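Local coordinates for dTDP-glucose 4,6-dehydratase (Klebsiella pneumoniae, PDB 5U4Q) that binds NAD and works as an NAD-dependent epimerase of the epimerase/dehydratase family, probably acting on a nucleotide-linked sugar, at the interface of chains A and B. Sequence-based numbering; all coordinates share one arbitrary frame. Chains: chain A/B, dTDP-glucose 4,6-dehydratase.

Contact 1: the interface of chains A and B. Residues chain A 67, 107, 110-111, 114; chain B 98-99, 102.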
# COMPACT_ATOMS: atom_id res chain seq x y z
N ARG A 67 16.57 8.07 4.74
CA ARG A 67 15.78 9.30 4.81
C ARG A 67 16.63 10.55 4.68
O ARG A 67 16.31 11.43 3.88
CB ARG A 67 14.96 9.38 6.11
CG ARG A 67 14.16 10.67 6.20
CD ARG A 67 13.33 10.79 7.46
NE ARG A 67 12.76 12.13 7.57
CZ ARG A 67 12.09 12.59 8.63
NH1 ARG A 67 11.88 11.81 9.69
NH2 ARG A 67 11.62 13.83 8.61
N MSE A 107 8.51 2.63 2.40
CA MSE A 107 9.26 3.76 2.98
C MSE A 107 10.02 4.51 1.91
O MSE A 107 10.06 5.75 1.90
CB MSE A 107 10.25 3.23 4.00
CG MSE A 107 11.14 4.29 4.66
SE MSE A 107 10.11 5.57 5.75
CE MSE A 107 9.51 4.32 7.14
N LEU A 110 7.76 6.83 0.08
CA LEU A 110 7.46 8.03 0.86
C LEU A 110 8.61 9.02 0.77
O LEU A 110 8.35 10.21 0.64
CB LEU A 110 7.16 7.70 2.32
CG LEU A 110 6.78 8.92 3.18
CD1 LEU A 110 5.60 9.71 2.64
CD2 LEU A 110 6.54 8.48 4.63
N ASN A 111 9.87 8.55 0.84
CA ASN A 111 11.02 9.48 0.72
C ASN A 111 10.98 10.20 -0.62
O ASN A 111 11.27 11.39 -0.70
CB ASN A 111 12.35 8.76 0.96
CG ASN A 111 12.48 8.29 2.39
OD1 ASN A 111 11.82 8.84 3.28
ND2 ASN A 111 13.30 7.26 2.64
N GLU A 114 8.10 12.83 -0.39
CA GLU A 114 8.54 13.94 0.47
C GLU A 114 9.51 14.84 -0.26
O GLU A 114 9.40 16.08 -0.18
CB GLU A 114 9.10 13.43 1.78
CG GLU A 114 8.00 13.08 2.78
CD GLU A 114 7.28 14.32 3.30
OE1 GLU A 114 7.94 15.05 4.06
OE2 GLU A 114 6.09 14.54 2.99
N PRO B 98 4.91 12.82 8.43
CA PRO B 98 4.55 11.66 7.63
C PRO B 98 5.31 10.37 8.02
O PRO B 98 4.78 9.27 7.86
CB PRO B 98 4.93 12.08 6.19
CG PRO B 98 5.22 13.53 6.25
CD PRO B 98 5.60 13.85 7.65
N TYR B 99 6.55 10.51 8.47
CA TYR B 99 7.39 9.36 8.81
C TYR B 99 6.83 8.48 9.92
O TYR B 99 7.03 7.27 9.90
CB TYR B 99 8.83 9.76 9.05
CG TYR B 99 9.40 10.24 7.75
CD1 TYR B 99 9.83 9.32 6.80
CD2 TYR B 99 9.43 11.59 7.42
CE1 TYR B 99 10.31 9.73 5.58
CE2 TYR B 99 9.90 12.01 6.18
CZ TYR B 99 10.34 11.08 5.27
OH TYR B 99 10.82 11.50 4.05
N ALA B 102 4.32 6.14 8.26
CA ALA B 102 4.99 5.07 7.56
C ALA B 102 5.51 4.05 8.56
O ALA B 102 5.33 2.85 8.37
CB ALA B 102 6.14 5.62 6.73
O HOH W 1 13.69 11.69 2.91
O HOH W 2 12.83 13.66 4.87
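A:Arg67 lies flat over one face of the B:Tyr99 ring, its guanidinium plane turned 16° from the ring plane. NE sits above the ring, 3.4 Å from the centroid, in a cation-pi contact, while the aliphatic CG and CD trail over the CE1–CZ side. The phenol tip is held separately: B:Tyr99 OH donates to the side-chain carbonyl OD1 of A:Asn111 at 2.9 Å, tilted 22° from the amide plane. A:Met107, a selenomethionine, sets its SE at the ring edge, 3.9 Å from B:Tyr99 CD1. A:Glu114 runs antiparallel to the tyrosine, its CB 3.4 Å from B:Tyr99 OH. Its carboxylate end crosses B:Pro98, with A:Glu114 CD 3.7 Å from B:Pro98 CG. One helical turn further along chain B, the B:Ala102 methyl CB packs against A:Leu110 CD2 at 3.6 Å and also meets the A:Met107 methyl CE. Outside this shell, two bonded waters link the tyrosine OH to A:Arg67: water 2 lies in the guanidinium plane, 3.1 Å from NE, and water 1 binds the backbone O. The arginine reaches over the ring because CG is anti to its backbone N (chi1 179°) and the chain continues extended to NE. B:Tyr99 points into chain A from the start of helix 98-118, and A:Asn111 comes from the second half of that helix in the other copy. The patch inserts the tyrosine between A:Arg67 and helix 98-118 of chain A, tying helix 67-77 into what is probably the dimer interface.

Contact 2: the interface of chains A and B. Residues chain A 166, 170, 244, 254-255; chain B 135, 148-151.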
# COMPACT_ATOMS: atom_id res chain seq x y z
N HIS A 166 -1.74 9.52 -5.02
CA HIS A 166 -3.03 10.25 -5.07
C HIS A 166 -3.09 11.28 -3.95
O HIS A 166 -3.44 12.45 -4.18
CB HIS A 166 -4.22 9.34 -4.94
CG HIS A 166 -5.49 10.08 -5.09
ND1 HIS A 166 -6.20 10.59 -4.01
CD2 HIS A 166 -6.11 10.55 -6.20
CE1 HIS A 166 -7.21 11.32 -4.47
NE2 HIS A 166 -7.19 11.29 -5.79
N HIS A 170 -3.23 15.31 -4.44
CA HIS A 170 -4.38 16.01 -3.89
C HIS A 170 -3.97 17.14 -2.93
O HIS A 170 -4.44 18.30 -3.06
CB HIS A 170 -5.32 15.05 -3.18
CG HIS A 170 -6.40 15.75 -2.43
ND1 HIS A 170 -7.50 16.30 -3.05
CD2 HIS A 170 -6.52 16.06 -1.11
CE1 HIS A 170 -8.27 16.88 -2.14
NE2 HIS A 170 -7.69 16.76 -0.96
N TRP A 244 -14.20 16.28 -12.14
CA TRP A 244 -14.13 14.87 -11.86
C TRP A 244 -14.84 14.50 -10.56
O TRP A 244 -14.80 15.25 -9.58
CB TRP A 244 -12.64 14.48 -11.75
CG TRP A 244 -12.38 13.01 -11.61
CD1 TRP A 244 -12.13 12.13 -12.62
CD2 TRP A 244 -12.32 12.27 -10.40
NE1 TRP A 244 -11.93 10.87 -12.11
CE2 TRP A 244 -12.05 10.92 -10.75
CE3 TRP A 244 -12.49 12.60 -9.05
CZ2 TRP A 244 -11.93 9.90 -9.79
CZ3 TRP A 244 -12.36 11.58 -8.10
CH2 TRP A 244 -12.07 10.27 -8.47
N SER A 254 -8.50 11.46 -11.26
CA SER A 254 -8.93 12.20 -10.06
C SER A 254 -9.19 13.67 -10.38
O SER A 254 -8.91 14.14 -11.47
CB SER A 254 -7.82 12.15 -8.98
OG SER A 254 -8.17 12.89 -7.79
N SER A 255 -9.74 14.40 -9.41
CA SER A 255 -9.78 15.85 -9.48
C SER A 255 -8.38 16.40 -9.24
O SER A 255 -8.06 17.52 -9.63
CB SER A 255 -10.76 16.44 -8.46
OG SER A 255 -10.56 15.87 -7.18
N LEU B 135 -12.29 10.99 -1.46
CA LEU B 135 -13.06 11.88 -2.35
C LEU B 135 -14.45 11.38 -2.67
O LEU B 135 -15.23 12.10 -3.34
CB LEU B 135 -12.29 12.15 -3.66
CG LEU B 135 -11.01 12.97 -3.55
CD1 LEU B 135 -10.34 13.07 -4.91
CD2 LEU B 135 -11.25 14.36 -2.99
N ASP B 148 -10.28 4.30 -3.66
CA ASP B 148 -9.04 4.55 -4.38
C ASP B 148 -8.52 5.97 -4.31
O ASP B 148 -7.46 6.26 -4.87
CB ASP B 148 -9.30 4.23 -5.88
CG ASP B 148 -9.69 2.81 -6.10
OD1 ASP B 148 -8.87 1.94 -5.73
OD2 ASP B 148 -10.79 2.55 -6.68
N HIS B 149 -9.24 6.87 -3.63
CA HIS B 149 -8.92 8.29 -3.70
C HIS B 149 -8.77 8.92 -2.34
O HIS B 149 -9.49 9.84 -2.00
CB HIS B 149 -9.99 9.01 -4.52
CG HIS B 149 -10.06 8.50 -5.92
ND1 HIS B 149 -10.94 7.50 -6.29
CD2 HIS B 149 -9.32 8.79 -7.01
CE1 HIS B 149 -10.74 7.21 -7.57
NE2 HIS B 149 -9.76 7.98 -8.03
N PRO B 150 -7.82 8.41 -1.53
CA PRO B 150 -7.60 9.01 -0.22
C PRO B 150 -7.09 10.43 -0.31
O PRO B 150 -6.40 10.78 -1.25
CB PRO B 150 -6.53 8.08 0.40
CG PRO B 150 -5.78 7.58 -0.79
CD PRO B 150 -6.85 7.34 -1.81
N VAL B 151 -7.43 11.25 0.68
CA VAL B 151 -6.97 12.64 0.74
C VAL B 151 -6.02 12.96 1.90
O VAL B 151 -5.72 14.12 2.14
CB VAL B 151 -8.14 13.65 0.74
CG1 VAL B 151 -8.93 13.53 -0.55
CG2 VAL B 151 -9.05 13.46 1.97
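A:His166 presses its imidazole against the B:His149–Pro150 backbone and bonds at both ring nitrogens. Its CG is anti to the backbone N (chi1 -176°), which carries the ring across to chain B. ND1 donates to the carbonyl O of B:Pro150 at 2.8 Å, with the oxygen 1° from the ring plane, and NE2 bonds A:Ser254 OG of its own chain at 2.7 Å. These two bonds fix the rotation of the ring. B:His149 CA lies over one face of it, 3.8 Å from the centroid. The B:His149 ring stands almost upright to this imidazole, the planes 80° apart; it is met at its edge by A:His166 NE2 and covered on a face by the outer rim of the indole, A:Trp244 CH2 lying 3.5 Å from B:His149 CD2. A:Ser254 CA covers an indole face from within chain A. Further along helix 153-172 comes another close fit, where B:Val151 CG1 sits over the centre of the A:His170 ring, 3.6 Å from the centroid. Looser contacts belong to the CD2 branch of B:Leu135, 4.0 Å from A:His170 CE1, and to that leucine's similarly distant approach to A:Trp244. Its other methyl, CD1, is closely packed, in the plane of the A:His166 ring at its edge and 3.6 Å from A:Ser255 OG.

Contact 3: the interface of chains A and B. Residues chain A 147-148, 159, 163, 251; chain B 147-149, 159, 163.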
# COMPACT_ATOMS: atom_id res chain seq x y z
N VAL A 147 -8.81 -2.64 -8.26
CA VAL A 147 -7.49 -3.20 -7.99
C VAL A 147 -7.34 -3.25 -6.46
O VAL A 147 -6.40 -2.69 -5.89
CB VAL A 147 -6.39 -2.38 -8.70
CG1 VAL A 147 -6.43 -2.64 -10.20
CG2 VAL A 147 -6.56 -0.89 -8.46
N ASP A 148 -8.31 -3.91 -5.84
CA ASP A 148 -8.44 -4.07 -4.38
C ASP A 148 -8.03 -5.43 -3.84
O ASP A 148 -8.06 -5.62 -2.61
CB ASP A 148 -9.94 -3.97 -4.04
CG ASP A 148 -10.49 -2.62 -4.29
OD1 ASP A 148 -9.97 -1.68 -3.66
OD2 ASP A 148 -11.47 -2.50 -5.06
N LYS A 159 0.14 -0.92 -5.50
CA LYS A 159 -1.13 -0.23 -5.33
C LYS A 159 -0.99 0.80 -4.21
O LYS A 159 -1.52 1.91 -4.32
CB LYS A 159 -2.30 -1.19 -5.08
CG LYS A 159 -3.61 -0.52 -4.80
CD LYS A 159 -4.14 0.49 -5.85
CE LYS A 159 -5.48 1.04 -5.32
NZ LYS A 159 -6.11 2.14 -6.09
N LEU A 163 -1.85 4.84 -4.22
CA LEU A 163 -2.67 5.52 -3.20
C LEU A 163 -1.94 6.69 -2.60
O LEU A 163 -2.51 7.76 -2.39
CB LEU A 163 -3.08 4.54 -2.10
CG LEU A 163 -4.09 3.46 -2.50
CD1 LEU A 163 -3.99 2.32 -1.51
CD2 LEU A 163 -5.50 4.03 -2.59
N PRO A 251 -10.27 4.41 -10.71
CA PRO A 251 -9.13 4.36 -9.77
C PRO A 251 -7.82 5.00 -10.30
O PRO A 251 -6.84 5.11 -9.56
CB PRO A 251 -8.89 2.85 -9.60
CG PRO A 251 -10.16 2.20 -9.97
CD PRO A 251 -10.71 3.04 -11.07
N VAL B 147 -12.51 2.57 -2.95
CA VAL B 147 -11.80 3.43 -1.99
C VAL B 147 -10.36 3.66 -2.50
O VAL B 147 -9.39 3.27 -1.88
CB VAL B 147 -11.82 2.81 -0.56
CG1 VAL B 147 -13.21 3.01 0.04
CG2 VAL B 147 -11.47 1.34 -0.63
N ASP B 148 -10.28 4.30 -3.66
CA ASP B 148 -9.04 4.55 -4.38
C ASP B 148 -8.52 5.97 -4.31
O ASP B 148 -7.46 6.26 -4.87
CB ASP B 148 -9.30 4.23 -5.88
CG ASP B 148 -9.69 2.81 -6.10
OD1 ASP B 148 -8.87 1.94 -5.73
OD2 ASP B 148 -10.79 2.55 -6.68
N HIS B 149 -9.24 6.87 -3.63
CA HIS B 149 -8.92 8.29 -3.70
C HIS B 149 -8.77 8.92 -2.34
O HIS B 149 -9.49 9.84 -2.00
CB HIS B 149 -9.99 9.01 -4.52
CG HIS B 149 -10.06 8.50 -5.92
ND1 HIS B 149 -10.94 7.50 -6.29
CD2 HIS B 149 -9.32 8.79 -7.01
CE1 HIS B 149 -10.74 7.21 -7.57
NE2 HIS B 149 -9.76 7.98 -8.03
N LYS B 159 -5.82 2.13 3.97
CA LYS B 159 -6.20 1.31 2.84
C LYS B 159 -5.07 0.32 2.52
O LYS B 159 -5.34 -0.83 2.14
CB LYS B 159 -6.55 2.16 1.60
CG LYS B 159 -6.93 1.34 0.36
CD LYS B 159 -8.12 0.42 0.61
CE LYS B 159 -8.25 -0.70 -0.39
NZ LYS B 159 -9.23 -1.71 0.13
N LEU B 163 -5.13 -3.76 1.87
CA LEU B 163 -4.53 -4.46 0.75
C LEU B 163 -3.54 -5.55 1.19
O LEU B 163 -3.51 -6.66 0.61
CB LEU B 163 -3.75 -3.49 -0.15
CG LEU B 163 -4.53 -2.44 -0.94
CD1 LEU B 163 -3.54 -1.39 -1.45
CD2 LEU B 163 -5.34 -3.06 -2.09
O HOH W 3 -5.15 4.98 -5.92
O HOH W 4 -8.12 -4.33 -0.20
O HOH W 5 -9.60 -0.44 -6.63
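A:Lys159 and B:Asp148 form the strong ionic pair, NZ donating to the carboxylate OD1 at 2.8 Å. The ammonium meets that oxygen on its anti side, 35° out of the carboxylate plane. The twin pair is wider, with B:Lys159 NZ 3.9 Å from A:Asp148 OD1, so the two-fold is not exact in its side chains. The two carboxylates approach each other, OD1 to OD1 at 4.3 Å, and the lysines may offset their like charges. Water completes the polar set: water 3 joins A:Lys159 NZ to the backbone O of B:Asp148, water 4 makes the equivalent link from B:Lys159, and water 5 connects A:Val147 N with B:Asp148 OD1. Apolar packing lies beside these charges. A:Leu163 and B:Leu163 meet tip to tip, CD1 to CD1 at 3.7 Å, and each CD1 also touches the partner's lysine stem. A:Lys159 CG is tight against B:Leu163 CD1 at 3.5 Å. The bend at its chi2 (56°) carries the chain past the leucine toward the aspartate. A:Pro251 lies alongside B:Asp148, A:Pro251 CB 3.6 Å from B:Asp148 CG, and its CA faces B:His149 CE1 at 3.9 Å. The patch pairs the two copies of helix 153-172, which bears the family's YxxxK motif near its start, and likely steadies the dimer beside the catalytic elements.

Contacts 2 and 3 are neighbours, their C-alpha centres about 10 Å apart, and share B:Asp148 and B:His149, so one short loop of chain B serves both. Both also draw on helix 153-172 of chain A. Contact 1 lies about 20 Å from contact 2 and 19 Å from contact 3 and rests instead on helix 98-118 of both chains, with helix 67-77 of chain A. Helices 98-118 and 153-172 from each copy make the kind of four-helix dimer core familiar in this family. Each patch recurs with the chains exchanged, consistent with such dimers, though the structure alone does not show the state in solution.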